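PDB 5VQH: tudor and KH domain-containing protein homolog from Bombyx mori, which binds symmetrically dimethylated Siwi and Ago3 through its Tudor domain and takes part in primary piRNA biogenesis, which silences transposons in the germline. Local coordinates for residues 83-94 and 109-120. Sequence-based numbering, arbitrary orientation.
With 2MR (n3, n4-dimethylarginine), chain C.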
loop_
_atom_site.group_PDB
_atom_site.type_symbol
_atom_site.label_atom_id
_atom_site.label_comp_id
_atom_site.label_asym_id
_atom_site.label_seq_id
_atom_site.Cartn_x
_atom_site.Cartn_y
_atom_site.Cartn_z
ATOM N N PHE A 83 -3.899 12.220 5.728
ATOM C CA PHE A 83 -2.924 11.318 6.309
ATOM C C PHE A 83 -2.317 12.061 7.490
ATOM O O PHE A 83 -1.788 13.149 7.327
ATOM C CB PHE A 83 -1.868 11.048 5.278
ATOM C CG PHE A 83 -0.773 10.131 5.710
ATOM C CD1 PHE A 83 -1.045 8.897 6.268
ATOM C CD2 PHE A 83 0.558 10.464 5.447
ATOM C CE1 PHE A 83 -0.015 8.008 6.597
ATOM C CE2 PHE A 83 1.581 9.587 5.777
ATOM C CZ PHE A 83 1.289 8.344 6.354
ATOM N N ARG A 84 -2.417 11.493 8.685
ATOM C CA ARG A 84 -2.049 12.242 9.886
ATOM C C ARG A 84 -0.595 12.721 9.892
ATOM O O ARG A 84 -0.325 13.801 10.375
ATOM C CB ARG A 84 -2.362 11.444 11.157
ATOM C CG ARG A 84 -1.487 10.222 11.419
ATOM C CD ARG A 84 -2.058 9.470 12.622
ATOM N NE ARG A 84 -1.272 8.306 13.071
ATOM C CZ ARG A 84 -0.321 8.325 14.014
ATOM N NH1 ARG A 84 0.034 9.460 14.617
ATOM N NH2 ARG A 84 0.300 7.195 14.347
ATOM N N HIS A 85 0.328 11.945 9.339
ATOM C CA HIS A 85 1.744 12.334 9.376
ATOM C C HIS A 85 2.182 13.479 8.474
ATOM O O HIS A 85 3.251 14.012 8.713
ATOM C CB HIS A 85 2.657 11.139 9.129
ATOM C CG HIS A 85 2.523 10.076 10.167
ATOM N ND1 HIS A 85 2.515 8.732 9.861
ATOM C CD2 HIS A 85 2.360 10.158 11.509
ATOM C CE1 HIS A 85 2.376 8.029 10.971
ATOM N NE2 HIS A 85 2.273 8.871 11.985
ATOM N N ASP A 86 1.408 13.866 7.459
ATOM C CA ASP A 86 1.756 15.074 6.685
ATOM C C ASP A 86 0.635 16.085 6.484
ATOM O O ASP A 86 0.857 17.152 5.902
ATOM C CB ASP A 86 2.360 14.718 5.327
ATOM C CG ASP A 86 1.393 13.991 4.401
ATOM O OD1 ASP A 86 1.842 13.609 3.307
ATOM O OD2 ASP A 86 0.200 13.800 4.737
ATOM N N GLY A 87 -0.563 15.767 6.954
ATOM C CA GLY A 87 -1.701 16.651 6.749
ATOM C C GLY A 87 -2.137 16.852 5.309
ATOM O O GLY A 87 -2.816 17.794 5.031
ATOM N N ARG A 88 -1.768 15.968 4.388
ATOM C CA ARG A 88 -2.234 16.063 2.990
ATOM C C ARG A 88 -3.390 15.077 2.684
ATOM O O ARG A 88 -3.635 14.116 3.438
ATOM C CB ARG A 88 -1.059 15.822 2.026
ATOM C CG ARG A 88 0.134 16.758 2.210
ATOM C CD ARG A 88 1.193 16.509 1.156
ATOM N NE ARG A 88 2.431 17.282 1.355
ATOM C CZ ARG A 88 3.532 16.841 1.979
ATOM N NH1 ARG A 88 3.587 15.628 2.528
ATOM N NH2 ARG A 88 4.602 17.626 2.067
ATOM N N TRP A 89 -4.097 15.320 1.581
ATOM C CA TRP A 89 -5.298 14.556 1.242
ATOM C C TRP A 89 -5.007 13.442 0.254
ATOM O O TRP A 89 -4.280 13.625 -0.741
ATOM C CB TRP A 89 -6.403 15.484 0.689
ATOM C CG TRP A 89 -7.012 16.354 1.769
ATOM C CD1 TRP A 89 -6.527 17.536 2.240
ATOM C CD2 TRP A 89 -8.171 16.071 2.546
ATOM N NE1 TRP A 89 -7.322 18.022 3.249
ATOM C CE2 TRP A 89 -8.340 17.139 3.456
ATOM C CE3 TRP A 89 -9.092 15.027 2.561
ATOM C CZ2 TRP A 89 -9.373 17.180 4.360
ATOM C CZ3 TRP A 89 -10.107 15.082 3.448
ATOM C CH2 TRP A 89 -10.243 16.155 4.341
ATOM N N TYR A 90 -5.623 12.289 0.515
ATOM C CA TYR A 90 -5.351 11.060 -0.222
ATOM C C TYR A 90 -6.656 10.300 -0.505
ATOM O O TYR A 90 -7.711 10.529 0.105
ATOM C CB TYR A 90 -4.352 10.201 0.566
ATOM C CG TYR A 90 -3.016 10.873 0.750
ATOM C CD1 TYR A 90 -2.073 10.833 -0.249
ATOM C CD2 TYR A 90 -2.698 11.577 1.911
ATOM C CE1 TYR A 90 -0.846 11.461 -0.113
ATOM C CE2 TYR A 90 -1.472 12.221 2.057
ATOM C CZ TYR A 90 -0.540 12.147 1.031
ATOM O OH TYR A 90 0.712 12.752 1.083
ATOM N N ARG A 91 -6.579 9.412 -1.468
ATOM C CA ARG A 91 -7.667 8.559 -1.791
ATOM C C ARG A 91 -7.488 7.347 -0.918
ATOM O O ARG A 91 -6.402 6.733 -0.913
ATOM C CB ARG A 91 -7.623 8.150 -3.259
ATOM C CG ARG A 91 -7.612 9.317 -4.212
ATOM C CD ARG A 91 -7.684 8.923 -5.695
ATOM N NE ARG A 91 -6.597 8.093 -6.216
ATOM C CZ ARG A 91 -6.550 7.621 -7.467
ATOM N NH1 ARG A 91 -7.529 7.888 -8.342
ATOM N NH2 ARG A 91 -5.543 6.858 -7.855
ATOM N N ALA A 92 -8.549 6.994 -0.192
ATOM C CA ALA A 92 -8.520 5.844 0.689
ATOM C C ALA A 92 -9.830 5.078 0.592
ATOM O O ALA A 92 -10.854 5.633 0.202
ATOM C CB ALA A 92 -8.314 6.316 2.092
ATOM N N ARG A 93 -9.794 3.805 0.967
ATOM C CA ARG A 93 -10.983 2.963 1.008
ATOM C C ARG A 93 -11.281 2.654 2.482
ATOM O O ARG A 93 -10.399 2.251 3.210
ATOM C CB ARG A 93 -10.735 1.673 0.225
ATOM C CG ARG A 93 -11.950 0.781 0.060
ATOM C CD ARG A 93 -11.605 -0.569 -0.565
ATOM N NE ARG A 93 -11.182 -0.476 -1.980
ATOM C CZ ARG A 93 -11.964 -0.136 -3.022
ATOM N NH1 ARG A 93 -13.253 0.191 -2.887
ATOM N NH2 ARG A 93 -11.434 -0.099 -4.228
ATOM N N VAL A 94 -12.522 2.844 2.909
ATOM C CA VAL A 94 -12.910 2.555 4.263
ATOM C C VAL A 94 -12.879 1.052 4.432
ATOM O O VAL A 94 -13.625 0.344 3.745
ATOM C CB VAL A 94 -14.321 3.122 4.540
ATOM C CG1 VAL A 94 -14.781 2.738 5.931
ATOM C CG2 VAL A 94 -14.307 4.662 4.420
ATOM N N ALA A 109 -12.675 5.324 11.466
ATOM C CA ALA A 109 -12.643 4.438 10.303
ATOM C C ALA A 109 -11.224 3.941 10.067
ATOM O O ALA A 109 -10.281 4.709 10.147
ATOM C CB ALA A 109 -13.139 5.169 9.096
ATOM N N ASP A 110 -11.083 2.657 9.824
ATOM C CA ASP A 110 -9.829 2.088 9.464
ATOM C C ASP A 110 -9.800 2.302 7.976
ATOM O O ASP A 110 -10.599 1.690 7.278
ATOM C CB ASP A 110 -9.839 0.599 9.805
ATOM C CG ASP A 110 -8.623 -0.137 9.298
ATOM O OD1 ASP A 110 -7.701 0.520 8.784
ATOM O OD2 ASP A 110 -8.618 -1.394 9.397
ATOM N N VAL A 111 -8.905 3.170 7.489
ATOM C CA VAL A 111 -8.773 3.461 6.041
ATOM C C VAL A 111 -7.470 2.988 5.399
ATOM O O VAL A 111 -6.409 3.017 6.000
ATOM C CB VAL A 111 -8.960 4.947 5.728
ATOM C CG1 VAL A 111 -10.281 5.434 6.306
ATOM C CG2 VAL A 111 -7.834 5.794 6.258
ATOM N N PHE A 112 -7.589 2.503 4.177
ATOM C CA PHE A 112 -6.475 2.006 3.386
ATOM C C PHE A 112 -6.172 3.032 2.295
ATOM O O PHE A 112 -7.020 3.267 1.409
ATOM C CB PHE A 112 -6.893 0.712 2.781
ATOM C CG PHE A 112 -5.940 0.166 1.773
ATOM C CD1 PHE A 112 -4.772 -0.453 2.168
ATOM C CD2 PHE A 112 -6.244 0.189 0.425
ATOM C CE1 PHE A 112 -3.918 -1.005 1.230
ATOM C CE2 PHE A 112 -5.385 -0.374 -0.509
ATOM C CZ PHE A 112 -4.235 -0.970 -0.107
ATOM N N TYR A 113 -4.996 3.673 2.398
ATOM C CA TYR A 113 -4.529 4.668 1.433
ATOM C C TYR A 113 -4.137 3.972 0.129
ATOM O O TYR A 113 -3.106 3.289 0.027
ATOM C CB TYR A 113 -3.384 5.458 2.027
ATOM C CG TYR A 113 -3.837 6.307 3.199
ATOM C CD1 TYR A 113 -4.448 7.532 2.992
ATOM C CD2 TYR A 113 -3.691 5.868 4.481
ATOM C CE1 TYR A 113 -4.876 8.304 4.037
ATOM C CE2 TYR A 113 -4.126 6.622 5.551
ATOM C CZ TYR A 113 -4.716 7.833 5.323
ATOM O OH TYR A 113 -5.141 8.573 6.397
ATOM N N LEU A 114 -5.008 4.148 -0.870
ATOM C CA LEU A 114 -5.056 3.308 -2.071
ATOM C C LEU A 114 -3.839 3.424 -3.015
ATOM O O LEU A 114 -3.569 2.519 -3.762
ATOM C CB LEU A 114 -6.315 3.670 -2.868
ATOM C CG LEU A 114 -7.616 3.103 -2.363
ATOM C CD1 LEU A 114 -8.792 3.860 -2.938
ATOM C CD2 LEU A 114 -7.718 1.660 -2.722
ATOM N N ASP A 115 -3.185 4.574 -3.013
ATOM C CA ASP A 115 -1.977 4.833 -3.806
ATOM C C ASP A 115 -0.628 4.514 -3.105
ATOM O O ASP A 115 0.429 4.704 -3.674
ATOM C CB ASP A 115 -2.022 6.301 -4.245
ATOM C CG ASP A 115 -3.233 6.582 -5.138
ATOM O OD1 ASP A 115 -3.366 5.856 -6.120
ATOM O OD2 ASP A 115 -4.035 7.508 -4.877
ATOM N N TYR A 116 -0.696 3.981 -1.894
ATOM C CA TYR A 116 0.459 3.851 -1.031
ATOM C C TYR A 116 0.470 2.531 -0.298
ATOM O O TYR A 116 1.494 1.872 -0.280
ATOM C CB TYR A 116 0.482 5.011 -0.036
ATOM C CG TYR A 116 0.804 6.322 -0.705
ATOM C CD1 TYR A 116 2.111 6.664 -1.032
ATOM C CD2 TYR A 116 -0.193 7.189 -1.071
ATOM C CE1 TYR A 116 2.399 7.875 -1.657
ATOM C CE2 TYR A 116 0.081 8.385 -1.685
ATOM C CZ TYR A 116 1.368 8.726 -1.994
ATOM O OH TYR A 116 1.607 9.935 -2.644
ATOM N N GLY A 117 -0.666 2.162 0.313
ATOM C CA GLY A 117 -0.868 0.831 0.871
ATOM C C GLY A 117 -0.858 0.786 2.382
ATOM O O GLY A 117 -1.133 -0.260 2.993
ATOM N N ASP A 118 -0.555 1.904 3.011
ATOM C CA ASP A 118 -0.687 1.941 4.443
ATOM C C ASP A 118 -2.113 2.191 4.899
ATOM O O ASP A 118 -2.982 2.609 4.129
ATOM C CB ASP A 118 0.272 2.945 5.072
ATOM C CG ASP A 118 0.252 4.322 4.420
ATOM O OD1 ASP A 118 0.673 5.254 5.111
ATOM O OD2 ASP A 118 -0.120 4.491 3.255
ATOM N N SER A 119 -2.340 1.885 6.168
ATOM C CA SER A 119 -3.648 1.935 6.796
ATOM C C SER A 119 -3.539 2.716 8.106
ATOM O O SER A 119 -2.645 2.451 8.888
ATOM C CB SER A 119 -4.123 0.518 7.076
ATOM O OG SER A 119 -4.894 0.028 6.010
ATOM N N GLU A 120 -4.443 3.668 8.317
ATOM C CA GLU A 120 -4.551 4.434 9.544
ATOM C C GLU A 120 -6.020 4.529 9.977
ATOM O O GLU A 120 -6.928 4.338 9.184
ATOM C CB GLU A 120 -4.040 5.869 9.351
ATOM C CG GLU A 120 -2.569 6.037 8.991
ATOM C CD GLU A 120 -1.609 5.651 10.126
ATOM O OE1 GLU A 120 -1.911 5.971 11.322
ATOM O OE2 GLU A 120 -0.551 5.033 9.791
HETATM N N 2MR C . 5.924 12.291 2.101
HETATM C CA 2MR C . 4.838 12.307 3.098
HETATM C CB 2MR C . 3.929 11.106 2.865
HETATM C CG 2MR C . 3.523 10.932 1.402
HETATM C CD 2MR C . 2.229 10.140 1.402
HETATM N NE 2MR C . 2.481 8.822 1.928
HETATM C CZ 2MR C . 1.486 8.028 2.256
HETATM N NH1 2MR C . 0.318 8.460 2.135
HETATM C CQ1 2MR C . -0.894 7.729 2.435
HETATM N NH2 2MR C . 1.711 6.797 2.718
HETATM C CQ2 2MR C . 3.040 6.236 2.912
HETATM C C 2MR C . 5.276 12.291 4.557
HETATM O O 2MR C . 4.483 12.037 5.484
HETATM O OXT 2MR C . 6.440 12.540 4.885
HETATM O O HOH W 1 -4.036 9.157 9.165
HETATM O O HOH W 2 -3.823 7.049 -1.233
HETATM O O HOH W 3 -3.896 9.218 -3.026
#
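Asp115 OD1 takes hydrogen bonds from Arg91 NH2, at 3.0 Å, and from the backbone N of Gln140. Arg91 meets this carboxylate side-on, its second bond running from Arg91 NE to Asp115 OD2 at 2.9 Å, each oxygen offering its syn lone pair and the two planes only 18° apart. A bend at chi3 (-61°) turns the Arg91 guanidinium into this position, where the backbone oxygens of Leu134 and Leu137 also hold it. Water 3 donates to OD2, so each carboxylate oxygen has two donors and the group is held against turning about its CB-CG bond. Next to it, Leu114 N reaches Arg91 O, and Arg93 and Phe112 exchange both backbone hydrogen bonds, pairing strands 89-98 and 108-113 as a hairpin within the five-stranded antiparallel Tudor sheet.

Tyr113, on the same face of the hairpin as Ala92, joins Phe83, Tyr90 and the loop residue Tyr116 in the aromatic cage that holds symmetric dimethylarginine. The Phe83 edge points at the face of Tyr113, centroids 5.3 Å apart, while Tyr90 stands almost perpendicular to Tyr116, with Tyr90 CD1 3.6 Å from Tyr116 CE2. The flat ligand head lies over one face each of Phe83, Tyr90 and Tyr116, and the ligand methyl CQ1 comes within 3.4 Å of Tyr113 CG. Asp118 OD2 accepts from ligand NH2 at 3.0 Å; OD1 does so more weakly. At the outer end of the Tyr90 ring, its OH donates to Asp86 OD1, which also takes Arg88 NH1. At the rim, Arg84 NE reaches Glu120 OE1 at 3.0 Å from above the carboxylate plane, though Arg84 is poorly ordered.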